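Local coordinates for inner membrane lipoprotein SadB (Salmonella enterica, PDB 4C47), which is a trimeric inner-membrane lipoprotein required for proper surface expression of the trimeric autotransporter adhesin SadA, and may take a direct part in its biogenesis, at residues N89-L97 with I108-L116; I99-I108 with S174-K182. All coordinates share one frame; numbering follows the deposited sequence.

Interactions 1 and 2 share the hairpin of strands 91-102 and 105-114 in the C-terminal beta sandwich, one lying within a sheet, the other between that hairpin and a segment leading into the second sheet. Interaction 1 pairs the two strands edge to edge: it is mostly buried, and backbone bonds and a salt bridge dominate its chemistry. Interaction 2 takes the far end of the same hairpin and sets it against 174-182, the segment that leads into the opposite sheet; it is smaller, partly buried, and made largely by prolines, leucines and isoleucines, with one serine, without a hydrogen bond across it. I108 belongs to both, and the two centres lie about 19 Å apart.

Interaction 1: N89-L97 with I108-L116; sequences NIGLAGRIL and IHLDLVNLL
R95 and D111 face each other in the antiparallel beta hairpin of strands 91-102 and 105-114, the central pair of one sheet of the sandwich. Backbone bonds set the register: A93 and V113 exchange two, R95 and D111 two more, with A93 N to V113 O at 2.9 Å. L115 N to G91 O closes one end and L97 N to H109 O the other. At the intervening non-hydrogen-bonded pair of G94 and L112, G94 CA comes 3.2 Å from D111 O as a CA-H...O contact.

Apolar contacts lie on both faces. A93 CB touches V113 CG1 at 3.6 Å and L115 CD2 at 3.8 Å, and I118 of a second subunit packs on all three residues. On the other face L92 and L112 both reach F125 of the opposing sheet, while I96 and I108 meet through their CG2 methyls.

The salt bridge is side-on. R95, extended from CG to NE, presents NE and NH2 to a single oxygen, and W163 adds a cation-pi contact. D111 OD2 lies in the guanidinium plane and takes R95 NE, 3.0 Å away, on the anti lone pair of that oxygen, whereas R95 NH2 approaches it from 37° above the carboxylate plane.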
ATOM      1  N   ASN A  89      -8.020  17.619  -2.064  1.00 68.88           N
ATOM      2  CA  ASN A  89      -8.607  18.791  -1.425  1.00 72.29           C
ATOM      3  C   ASN A  89      -8.852  19.914  -2.417  1.00 71.64           C
ATOM      4  O   ASN A  89      -9.922  20.520  -2.434  1.00 72.77           O
ATOM      5  CB  ASN A  89      -7.711  19.300  -0.295  1.00 73.25           C
ATOM      6  CG  ASN A  89      -7.547  18.293   0.821  1.00 72.65           C
ATOM      7  OD1 ASN A  89      -8.351  17.374   0.968  1.00 79.31           O
ATOM      8  ND2 ASN A  89      -6.503  18.468   1.625  1.00 71.64           N
ATOM      9  N   ILE A  90      -7.843  20.197  -3.232  1.00 67.02           N
ATOM     10  CA  ILE A  90      -7.943  21.231  -4.248  1.00 60.78           C
ATOM     11  C   ILE A  90      -7.795  20.624  -5.638  1.00 57.08           C
ATOM     12  O   ILE A  90      -6.881  19.841  -5.892  1.00 64.52           O
ATOM     13  CB  ILE A  90      -6.884  22.332  -4.031  1.00 68.01           C
ATOM     14  CG1 ILE A  90      -7.248  23.179  -2.813  1.00 85.03           C
ATOM     15  CG2 ILE A  90      -6.769  23.218  -5.255  1.00 68.57           C
ATOM     16  CD1 ILE A  90      -6.305  24.331  -2.571  1.00 92.49           C
ATOM     17  N   GLY A  91      -8.718  20.971  -6.525  1.00 52.49           N
ATOM     18  CA  GLY A  91      -8.664  20.520  -7.901  1.00 42.13           C
ATOM     19  C   GLY A  91      -8.411  21.675  -8.850  1.00 45.47           C
ATOM     20  O   GLY A  91      -9.103  22.692  -8.813  1.00 52.00           O
ATOM     21  N   LEU A  92      -7.405  21.514  -9.700  1.00 43.06           N
ATOM     22  CA  LEU A  92      -7.032  22.524 -10.674  1.00 42.50           C
ATOM     23  C   LEU A  92      -6.920  21.869 -12.036  1.00 45.93           C
ATOM     24  O   LEU A  92      -6.457  20.735 -12.147  1.00 53.70           O
ATOM     25  CB  LEU A  92      -5.680  23.149 -10.315  1.00 44.89           C
ATOM     26  CG  LEU A  92      -5.521  23.873  -8.976  1.00 51.31           C
ATOM     27  CD1 LEU A  92      -4.104  24.409  -8.844  1.00 49.07           C
ATOM     28  CD2 LEU A  92      -6.529  25.000  -8.846  1.00 47.46           C
ATOM     29  N   ALA A  93      -7.352  22.572 -13.075  1.00 42.89           N
ATOM     30  CA  ALA A  93      -7.046  22.138 -14.434  1.00 44.42           C
ATOM     31  C   ALA A  93      -6.071  23.132 -15.033  1.00 48.59           C
ATOM     32  O   ALA A  93      -5.986  24.268 -14.577  1.00 49.77           O
ATOM     33  CB  ALA A  93      -8.308  22.038 -15.287  1.00 39.23           C
ATOM     34  N   GLY A  94      -5.335  22.706 -16.050  1.00 54.51           N
ATOM     35  CA  GLY A  94      -4.362  23.570 -16.683  1.00 50.93           C
ATOM     36  C   GLY A  94      -4.279  23.327 -18.173  1.00 58.06           C
ATOM     37  O   GLY A  94      -4.423  22.193 -18.633  1.00 58.00           O
ATOM     38  N   ARG A  95      -4.056  24.395 -18.931  1.00 45.67           N
ATOM     39  CA  ARG A  95      -3.865  24.275 -20.371  1.00 46.50           C
ATOM     40  C   ARG A  95      -2.610  25.031 -20.801  1.00 54.70           C
ATOM     41  O   ARG A  95      -2.424  26.202 -20.458  1.00 57.06           O
ATOM     42  CB  ARG A  95      -5.098  24.769 -21.138  1.00 54.17           C
ATOM     43  CG  ARG A  95      -5.471  26.226 -20.880  1.00 52.46           C
ATOM     44  CD  ARG A  95      -6.826  26.578 -21.476  1.00 54.63           C
ATOM     45  NE  ARG A  95      -7.109  28.005 -21.351  1.00 60.81           N
ATOM     46  CZ  ARG A  95      -8.282  28.569 -21.615  1.00 58.88           C
ATOM     47  NH1 ARG A  95      -9.307  27.831 -22.017  1.00 49.40           N
ATOM     48  NH2 ARG A  95      -8.428  29.877 -21.468  1.00 51.33           N
ATOM     49  N   ILE A  96      -1.742  24.346 -21.539  1.00 52.58           N
ATOM     50  CA  ILE A  96      -0.479  24.929 -21.968  1.00 50.93           C
ATOM     51  C   ILE A  96      -0.661  25.743 -23.246  1.00 56.80           C
ATOM     52  O   ILE A  96      -1.036  25.208 -24.288  1.00 57.06           O
ATOM     53  CB  ILE A  96       0.598  23.849 -22.185  1.00 52.29           C
ATOM     54  CG1 ILE A  96       0.843  23.075 -20.888  1.00 47.18           C
ATOM     55  CG2 ILE A  96       1.882  24.483 -22.678  1.00 56.24           C
ATOM     56  CD1 ILE A  96       1.965  22.069 -20.982  1.00 53.30           C
ATOM     57  N   LEU A  97      -0.397  27.041 -23.156  1.00 60.31           N
ATOM     58  CA  LEU A  97      -0.538  27.933 -24.300  1.00 61.96           C
ATOM     59  C   LEU A  97       0.700  27.886 -25.189  1.00 61.57           C
ATOM     60  O   LEU A  97       0.589  27.766 -26.411  1.00 64.04           O
ATOM     61  CB  LEU A  97      -0.804  29.365 -23.833  1.00 61.65           C
ATOM     62  CG  LEU A  97      -1.992  29.537 -22.883  1.00 61.89           C
ATOM     63  CD1 LEU A  97      -2.075  30.972 -22.385  1.00 62.62           C
ATOM     64  CD2 LEU A  97      -3.292  29.121 -23.557  1.00 54.69           C
ATOM     65  N   ILE A 108       7.104  28.542 -19.687  1.00 55.26           N
ATOM     66  CA  ILE A 108       5.815  27.977 -20.044  1.00 59.02           C
ATOM     67  C   ILE A 108       4.697  28.942 -19.694  1.00 61.12           C
ATOM     68  O   ILE A 108       4.485  29.263 -18.525  1.00 63.83           O
ATOM     69  CB  ILE A 108       5.552  26.654 -19.310  1.00 62.04           C
ATOM     70  CG1 ILE A 108       6.683  25.660 -19.572  1.00 60.29           C
ATOM     71  CG2 ILE A 108       4.207  26.075 -19.730  1.00 52.43           C
ATOM     72  CD1 ILE A 108       6.485  24.327 -18.885  1.00 61.37           C
ATOM     73  N   HIS A 109       3.988  29.407 -20.714  1.00 55.20           N
ATOM     74  CA  HIS A 109       2.796  30.211 -20.498  1.00 54.94           C
ATOM     75  C   HIS A 109       1.599  29.282 -20.499  1.00 56.87           C
ATOM     76  O   HIS A 109       1.381  28.550 -21.460  1.00 63.37           O
ATOM     77  CB  HIS A 109       2.646  31.265 -21.594  1.00 54.79           C
ATOM     78  CG  HIS A 109       3.788  32.227 -21.664  1.00 66.02           C
ATOM     79  ND1 HIS A 109       3.787  33.430 -20.993  1.00 78.57           N
ATOM     80  CD2 HIS A 109       4.973  32.158 -22.315  1.00 71.52           C
ATOM     81  CE1 HIS A 109       4.921  34.064 -21.232  1.00 81.13           C
ATOM     82  NE2 HIS A 109       5.659  33.315 -22.032  1.00 75.26           N
ATOM     83  N   LEU A 110       0.834  29.295 -19.414  1.00 57.36           N
ATOM     84  CA  LEU A 110      -0.343  28.442 -19.329  1.00 61.24           C
ATOM     85  C   LEU A 110      -1.516  29.153 -18.673  1.00 55.91           C
ATOM     86  O   LEU A 110      -1.389  30.277 -18.188  1.00 62.97           O
ATOM     87  CB  LEU A 110      -0.034  27.150 -18.571  1.00 67.77           C
ATOM     88  CG  LEU A 110       0.295  27.234 -17.085  1.00 70.56           C
ATOM     89  CD1 LEU A 110      -0.073  25.938 -16.383  1.00 74.37           C
ATOM     90  CD2 LEU A 110       1.766  27.526 -16.885  1.00 79.41           C
ATOM     91  N   ASP A 111      -2.666  28.489 -18.675  1.00 54.38           N
ATOM     92  CA  ASP A 111      -3.809  28.934 -17.894  1.00 52.39           C
ATOM     93  C   ASP A 111      -4.109  27.881 -16.838  1.00 52.34           C
ATOM     94  O   ASP A 111      -4.106  26.682 -17.121  1.00 54.29           O
ATOM     95  CB  ASP A 111      -5.040  29.146 -18.781  1.00 64.14           C
ATOM     96  CG  ASP A 111      -4.947  30.402 -19.627  1.00 71.48           C
ATOM     97  OD1 ASP A 111      -4.283  31.366 -19.189  1.00 75.77           O
ATOM     98  OD2 ASP A 111      -5.543  30.427 -20.725  1.00 69.55           O
ATOM     99  N   LEU A 112      -4.349  28.334 -15.613  1.00 44.93           N
ATOM    100  CA  LEU A 112      -4.825  27.455 -14.560  1.00 48.86           C
ATOM    101  C   LEU A 112      -6.262  27.834 -14.239  1.00 60.42           C
ATOM    102  O   LEU A 112      -6.646  29.001 -14.364  1.00 54.09           O
ATOM    103  CB  LEU A 112      -3.958  27.592 -13.307  1.00 50.10           C
ATOM    104  CG  LEU A 112      -2.518  27.076 -13.368  1.00 53.77           C
ATOM    105  CD1 LEU A 112      -1.789  27.377 -12.067  1.00 48.87           C
ATOM    106  CD2 LEU A 112      -2.491  25.583 -13.658  1.00 48.87           C
ATOM    107  N   VAL A 113      -7.057  26.850 -13.835  1.00 47.92           N
ATOM    108  CA  VAL A 113      -8.433  27.111 -13.438  1.00 54.48           C
ATOM    109  C   VAL A 113      -8.831  26.286 -12.211  1.00 57.54           C
ATOM    110  O   VAL A 113      -8.533  25.085 -12.117  1.00 47.14           O
ATOM    111  CB  VAL A 113      -9.429  26.870 -14.602  1.00 56.89           C
ATOM    112  CG1 VAL A 113      -9.422  25.413 -15.043  1.00 44.48           C
ATOM    113  CG2 VAL A 113     -10.825  27.310 -14.202  1.00 52.64           C
ATOM    114  N   ASN A 114      -9.474  26.961 -11.262  1.00 49.90           N
ATOM    115  CA  ASN A 114      -9.984  26.337 -10.048  1.00 52.97           C
ATOM    116  C   ASN A 114     -11.244  25.536 -10.352  1.00 55.03           C
ATOM    117  O   ASN A 114     -12.236  26.084 -10.833  1.00 57.79           O
ATOM    118  CB  ASN A 114     -10.252  27.414  -8.992  1.00 53.74           C
ATOM    119  CG  ASN A 114     -10.885  26.864  -7.728  1.00 54.78           C
ATOM    120  OD1 ASN A 114     -10.841  25.665  -7.458  1.00 63.91           O
ATOM    121  ND2 ASN A 114     -11.478  27.752  -6.938  1.00 59.20           N
ATOM    122  N   LEU A 115     -11.197  24.236 -10.075  1.00 50.85           N
ATOM    123  CA  LEU A 115     -12.301  23.339 -10.395  1.00 45.33           C
ATOM    124  C   LEU A 115     -13.396  23.383  -9.337  1.00 56.16           C
ATOM    125  O   LEU A 115     -14.507  22.911  -9.568  1.00 61.57           O
ATOM    126  CB  LEU A 115     -11.791  21.905 -10.551  1.00 49.03           C
ATOM    127  CG  LEU A 115     -10.786  21.669 -11.677  1.00 52.83           C
ATOM    128  CD1 LEU A 115     -10.417  20.188 -11.782  1.00 41.89           C
ATOM    129  CD2 LEU A 115     -11.342  22.196 -12.996  1.00 39.56           C
ATOM    130  N   LEU A 116     -13.077  23.955  -8.181  1.00 44.32           N
ATOM    131  CA  LEU A 116     -14.003  23.987  -7.055  1.00 46.90           C
ATOM    132  C   LEU A 116     -14.998  25.143  -7.185  1.00 59.97           C
ATOM    133  O   LEU A 116     -14.928  25.935  -8.125  1.00 50.83           O
ATOM    134  CB  LEU A 116     -13.232  24.098  -5.741  1.00 49.10           C
ATOM    135  CG  LEU A 116     -12.118  23.068  -5.526  1.00 51.61           C
ATOM    136  CD1 LEU A 116     -11.485  23.231  -4.149  1.00 51.08           C
ATOM    137  CD2 LEU A 116     -12.642  21.648  -5.717  1.00 47.47           C
TER

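Interaction 2: I99-I108 with S174-K182; sequences IEPIDNGSVI and SPNNLKYLK
The beta hairpin of 99-108, closed by a type II turn from I102 to G105, rests at one end of the sandwich on the loop 174-179 that enters strand 180-186. P175 is the main apolar surface of that loop. P175 CB lies 3.6 Å from I99 CG2, the two side chains running alongside one another with reversed directions, and P175 CG lies 3.8 Å from P101 CB.

The S106 hydroxyl reaches over the start of the same proline: S106 OG sits 2.9 Å from P175 N, a close approach and not a hydrogen bond, since the proline nitrogen carries no hydrogen. The hydroxyl is hydrogen-bonded to V173 O, just before the loop. Deeper in, with chi1 at -176° the L178 branch swings away from its own nitrogen, and L178 CD2 meets both S106 CB and I108 CD1, each at 3.9 Å. L181, on the strand itself, comes tip to tip with I108, L181 CD2 to I108 CD1 at 4.0 Å. The loop and strand thus supply methyls to the inner side of the hairpin.

Around this contact, strand 164-171 pairs with the 105-114 arm of the hairpin, and its L170 touches I108. W129 of strand 124-130 packs on L178 and L181, while L75 of strand 73-75 lies against L181.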
ATOM      1  N   ILE A  99       5.380  27.118 -25.041  1.00 70.62           N
ATOM      2  CA  ILE A  99       6.674  26.995 -24.388  1.00 65.20           C
ATOM      3  C   ILE A  99       7.667  27.908 -25.099  1.00 69.95           C
ATOM      4  O   ILE A  99       7.893  27.775 -26.303  1.00 74.96           O
ATOM      5  CB  ILE A  99       7.194  25.542 -24.388  1.00 66.93           C
ATOM      6  CG1 ILE A  99       6.488  24.712 -23.312  1.00 65.60           C
ATOM      7  CG2 ILE A  99       8.685  25.520 -24.121  1.00 73.84           C
ATOM      8  CD1 ILE A  99       5.258  23.992 -23.796  1.00 68.37           C
ATOM      9  N   GLU A 100       8.252  28.840 -24.351  1.00 74.43           N
ATOM     10  CA  GLU A 100       9.119  29.855 -24.937  1.00 81.37           C
ATOM     11  C   GLU A 100      10.543  29.758 -24.402  1.00 86.66           C
ATOM     12  O   GLU A 100      10.747  29.446 -23.231  1.00 87.63           O
ATOM     13  CB  GLU A 100       8.551  31.251 -24.669  1.00 89.44           C
ATOM     14  CG  GLU A 100       8.421  32.115 -25.908  1.00104.07           C
ATOM     15  CD  GLU A 100       7.545  31.477 -26.968  1.00110.82           C
ATOM     16  OE1 GLU A 100       6.307  31.491 -26.805  1.00111.17           O
ATOM     17  OE2 GLU A 100       8.095  30.958 -27.962  1.00116.57           O
ATOM     18  N   PRO A 101      11.536  30.023 -25.267  1.00 87.51           N
ATOM     19  CA  PRO A 101      12.942  29.984 -24.855  1.00 88.12           C
ATOM     20  C   PRO A 101      13.423  31.293 -24.236  1.00 92.19           C
ATOM     21  O   PRO A 101      13.120  32.375 -24.743  1.00 91.97           O
ATOM     22  CB  PRO A 101      13.677  29.734 -26.173  1.00 88.77           C
ATOM     23  CG  PRO A 101      12.810  30.373 -27.201  1.00 86.31           C
ATOM     24  CD  PRO A 101      11.390  30.187 -26.724  1.00 84.62           C
ATOM     25  N   ILE A 102      14.165  31.184 -23.138  1.00 91.62           N
ATOM     26  CA  ILE A 102      14.834  32.334 -22.544  1.00 95.14           C
ATOM     27  C   ILE A 102      16.313  32.031 -22.380  1.00104.74           C
ATOM     28  O   ILE A 102      16.800  31.000 -22.847  1.00105.88           O
ATOM     29  CB  ILE A 102      14.250  32.711 -21.168  1.00 90.56           C
ATOM     30  CG1 ILE A 102      14.358  31.532 -20.196  1.00 88.59           C
ATOM     31  CG2 ILE A 102      12.815  33.181 -21.312  1.00 73.44           C
ATOM     32  CD1 ILE A 102      14.056  31.891 -18.764  1.00 85.60           C
ATOM     33  N   ASP A 103      17.026  32.934 -21.716  1.00113.01           N
ATOM     34  CA  ASP A 103      18.446  32.738 -21.470  1.00116.46           C
ATOM     35  C   ASP A 103      18.670  31.493 -20.615  1.00109.26           C
ATOM     36  O   ASP A 103      18.372  31.489 -19.419  1.00104.09           O
ATOM     37  CB  ASP A 103      19.057  33.971 -20.800  1.00124.80           C
ATOM     38  CG  ASP A 103      20.569  33.885 -20.691  1.00136.97           C
ATOM     39  OD1 ASP A 103      21.174  33.107 -21.459  1.00139.88           O
ATOM     40  OD2 ASP A 103      21.153  34.596 -19.846  1.00140.56           O
ATOM     41  N   ASN A 104      19.173  30.440 -21.255  1.00107.75           N
ATOM     42  CA  ASN A 104      19.503  29.180 -20.589  1.00105.32           C
ATOM     43  C   ASN A 104      18.292  28.454 -19.995  1.00 99.26           C
ATOM     44  O   ASN A 104      18.434  27.633 -19.092  1.00105.87           O
ATOM     45  CB  ASN A 104      20.581  29.405 -19.520  1.00111.46           C
ATOM     46  CG  ASN A 104      21.241  28.116 -19.070  1.00115.88           C
ATOM     47  OD1 ASN A 104      21.291  27.138 -19.817  1.00117.75           O
ATOM     48  ND2 ASN A 104      21.739  28.103 -17.839  1.00118.55           N
ATOM     49  N   GLY A 105      17.099  28.743 -20.501  1.00 88.05           N
ATOM     50  CA  GLY A 105      15.912  28.105 -19.966  1.00 77.82           C
ATOM     51  C   GLY A 105      14.684  28.166 -20.847  1.00 77.98           C
ATOM     52  O   GLY A 105      14.721  28.676 -21.966  1.00 83.63           O
ATOM     53  N   SER A 106      13.586  27.628 -20.327  1.00 70.88           N
ATOM     54  CA  SER A 106      12.302  27.685 -21.006  1.00 71.31           C
ATOM     55  C   SER A 106      11.312  28.464 -20.162  1.00 67.43           C
ATOM     56  O   SER A 106      11.454  28.558 -18.944  1.00 65.76           O
ATOM     57  CB  SER A 106      11.757  26.278 -21.243  1.00 71.97           C
ATOM     58  OG  SER A 106      12.722  25.469 -21.882  1.00 83.61           O
ATOM     59  N   VAL A 107      10.307  29.026 -20.814  1.00 65.98           N
ATOM     60  CA  VAL A 107       9.211  29.648 -20.099  1.00 60.91           C
ATOM     61  C   VAL A 107       7.907  29.060 -20.608  1.00 61.10           C
ATOM     62  O   VAL A 107       7.648  29.047 -21.811  1.00 70.25           O
ATOM     63  CB  VAL A 107       9.231  31.181 -20.238  1.00 73.25           C
ATOM     64  CG1 VAL A 107       7.851  31.764 -19.998  1.00 78.04           C
ATOM     65  CG2 VAL A 107      10.237  31.776 -19.269  1.00 75.12           C
ATOM     66  N   ILE A 108       7.104  28.542 -19.687  1.00 55.26           N
ATOM     67  CA  ILE A 108       5.815  27.977 -20.044  1.00 59.02           C
ATOM     68  C   ILE A 108       4.697  28.942 -19.694  1.00 61.12           C
ATOM     69  O   ILE A 108       4.485  29.263 -18.525  1.00 63.83           O
ATOM     70  CB  ILE A 108       5.552  26.654 -19.310  1.00 62.04           C
ATOM     71  CG1 ILE A 108       6.683  25.660 -19.572  1.00 60.29           C
ATOM     72  CG2 ILE A 108       4.207  26.075 -19.730  1.00 52.43           C
ATOM     73  CD1 ILE A 108       6.485  24.327 -18.885  1.00 61.37           C
ATOM     74  N   SER A 174      16.374  23.933 -22.247  1.00 87.64           N
ATOM     75  CA  SER A 174      15.786  24.494 -23.462  1.00 84.44           C
ATOM     76  C   SER A 174      14.468  23.795 -23.801  1.00 79.12           C
ATOM     77  O   SER A 174      14.269  22.640 -23.417  1.00 77.79           O
ATOM     78  CB  SER A 174      16.769  24.357 -24.631  1.00 88.74           C
ATOM     79  OG  SER A 174      16.922  22.999 -25.013  1.00 89.92           O
ATOM     80  N   PRO A 175      13.565  24.494 -24.516  1.00 73.29           N
ATOM     81  CA  PRO A 175      12.254  23.949 -24.890  1.00 76.84           C
ATOM     82  C   PRO A 175      12.297  22.565 -25.550  1.00 84.14           C
ATOM     83  O   PRO A 175      11.482  21.708 -25.209  1.00 86.74           O
ATOM     84  CB  PRO A 175      11.725  24.989 -25.877  1.00 72.98           C
ATOM     85  CG  PRO A 175      12.319  26.267 -25.401  1.00 70.57           C
ATOM     86  CD  PRO A 175      13.705  25.905 -24.927  1.00 73.61           C
ATOM     87  N   ASN A 176      13.227  22.354 -26.475  1.00 91.81           N
ATOM     88  CA  ASN A 176      13.319  21.073 -27.171  1.00100.16           C
ATOM     89  C   ASN A 176      13.864  19.941 -26.294  1.00103.66           C
ATOM     90  O   ASN A 176      13.748  18.766 -26.640  1.00108.64           O
ATOM     91  CB  ASN A 176      14.134  21.210 -28.461  1.00111.24           C
ATOM     92  CG  ASN A 176      15.402  22.021 -28.269  1.00123.16           C
ATOM     93  OD1 ASN A 176      15.358  23.247 -28.161  1.00126.32           O
ATOM     94  ND2 ASN A 176      16.543  21.339 -28.234  1.00128.88           N
ATOM     95  N   ASN A 177      14.450  20.299 -25.156  1.00102.14           N
ATOM     96  CA  ASN A 177      14.927  19.306 -24.199  1.00 96.47           C
ATOM     97  C   ASN A 177      13.942  19.115 -23.051  1.00 94.08           C
ATOM     98  O   ASN A 177      13.989  18.110 -22.342  1.00 97.03           O
ATOM     99  CB  ASN A 177      16.298  19.696 -23.644  1.00 95.28           C
ATOM    100  CG  ASN A 177      17.376  19.712 -24.707  1.00100.07           C
ATOM    101  OD1 ASN A 177      18.064  20.715 -24.892  1.00100.17           O
ATOM    102  ND2 ASN A 177      17.534  18.596 -25.409  1.00 85.22           N
ATOM    103  N   LEU A 178      13.057  20.089 -22.872  1.00 87.65           N
ATOM    104  CA  LEU A 178      12.070  20.046 -21.801  1.00 83.09           C
ATOM    105  C   LEU A 178      10.994  19.006 -22.088  1.00 82.39           C
ATOM    106  O   LEU A 178      10.001  19.299 -22.752  1.00 87.69           O
ATOM    107  CB  LEU A 178      11.433  21.425 -21.610  1.00 79.67           C
ATOM    108  CG  LEU A 178      10.430  21.581 -20.466  1.00 72.23           C
ATOM    109  CD1 LEU A 178      11.114  21.355 -19.130  1.00 72.34           C
ATOM    110  CD2 LEU A 178       9.774  22.952 -20.515  1.00 73.29           C
ATOM    111  N   LYS A 179      11.192  17.790 -21.589  1.00 77.32           N
ATOM    112  CA  LYS A 179      10.222  16.719 -21.809  1.00 75.88           C
ATOM    113  C   LYS A 179       9.723  16.095 -20.509  1.00 74.23           C
ATOM    114  O   LYS A 179       9.033  15.076 -20.529  1.00 73.26           O
ATOM    115  CB  LYS A 179      10.800  15.644 -22.729  1.00 84.19           C
ATOM    116  CG  LYS A 179      11.220  16.178 -24.084  1.00 86.53           C
ATOM    117  CD  LYS A 179      11.455  15.062 -25.078  1.00 89.25           C
ATOM    118  CE  LYS A 179      11.962  15.621 -26.393  1.00 96.44           C
ATOM    119  NZ  LYS A 179      11.089  16.720 -26.889  1.00 93.68           N
ATOM    120  N   TYR A 180      10.073  16.707 -19.382  1.00 71.24           N
ATOM    121  CA  TYR A 180       9.588  16.233 -18.091  1.00 68.92           C
ATOM    122  C   TYR A 180       9.214  17.383 -17.171  1.00 67.55           C
ATOM    123  O   TYR A 180      10.037  18.250 -16.869  1.00 65.05           O
ATOM    124  CB  TYR A 180      10.616  15.336 -17.396  1.00 71.52           C
ATOM    125  CG  TYR A 180      10.127  14.797 -16.070  1.00 72.40           C
ATOM    126  CD1 TYR A 180       9.181  13.782 -16.022  1.00 71.02           C
ATOM    127  CD2 TYR A 180      10.600  15.309 -14.868  1.00 72.07           C
ATOM    128  CE1 TYR A 180       8.725  13.286 -14.817  1.00 70.75           C
ATOM    129  CE2 TYR A 180      10.147  14.820 -13.654  1.00 73.45           C
ATOM    130  CZ  TYR A 180       9.209  13.808 -13.637  1.00 72.85           C
ATOM    131  OH  TYR A 180       8.751  13.316 -12.439  1.00 68.78           O
ATOM    132  N   LEU A 181       7.962  17.376 -16.728  1.00 69.17           N
ATOM    133  CA  LEU A 181       7.483  18.338 -15.752  1.00 60.68           C
ATOM    134  C   LEU A 181       6.632  17.641 -14.703  1.00 61.06           C
ATOM    135  O   LEU A 181       5.665  16.952 -15.022  1.00 57.98           O
ATOM    136  CB  LEU A 181       6.691  19.460 -16.427  1.00 56.64           C
ATOM    137  CG  LEU A 181       6.128  20.525 -15.486  1.00 55.56           C
ATOM    138  CD1 LEU A 181       7.239  21.181 -14.676  1.00 54.43           C
ATOM    139  CD2 LEU A 181       5.344  21.566 -16.270  1.00 47.96           C
ATOM    140  N   LYS A 182       7.020  17.820 -13.449  1.00 59.95           N
ATOM    141  CA  LYS A 182       6.303  17.288 -12.308  1.00 58.71           C
ATOM    142  C   LYS A 182       5.845  18.476 -11.481  1.00 58.38           C
ATOM    143  O   LYS A 182       6.661  19.295 -11.050  1.00 56.95           O
ATOM    144  CB  LYS A 182       7.234  16.415 -11.475  1.00 59.69           C
ATOM    145  CG  LYS A 182       6.633  15.859 -10.200  1.00 57.14           C
ATOM    146  CD  LYS A 182       7.743  15.327  -9.303  1.00 69.72           C
ATOM    147  CE  LYS A 182       7.269  14.210  -8.399  1.00 76.40           C
ATOM    148  NZ  LYS A 182       8.411  13.575  -7.675  1.00 85.60           N
TER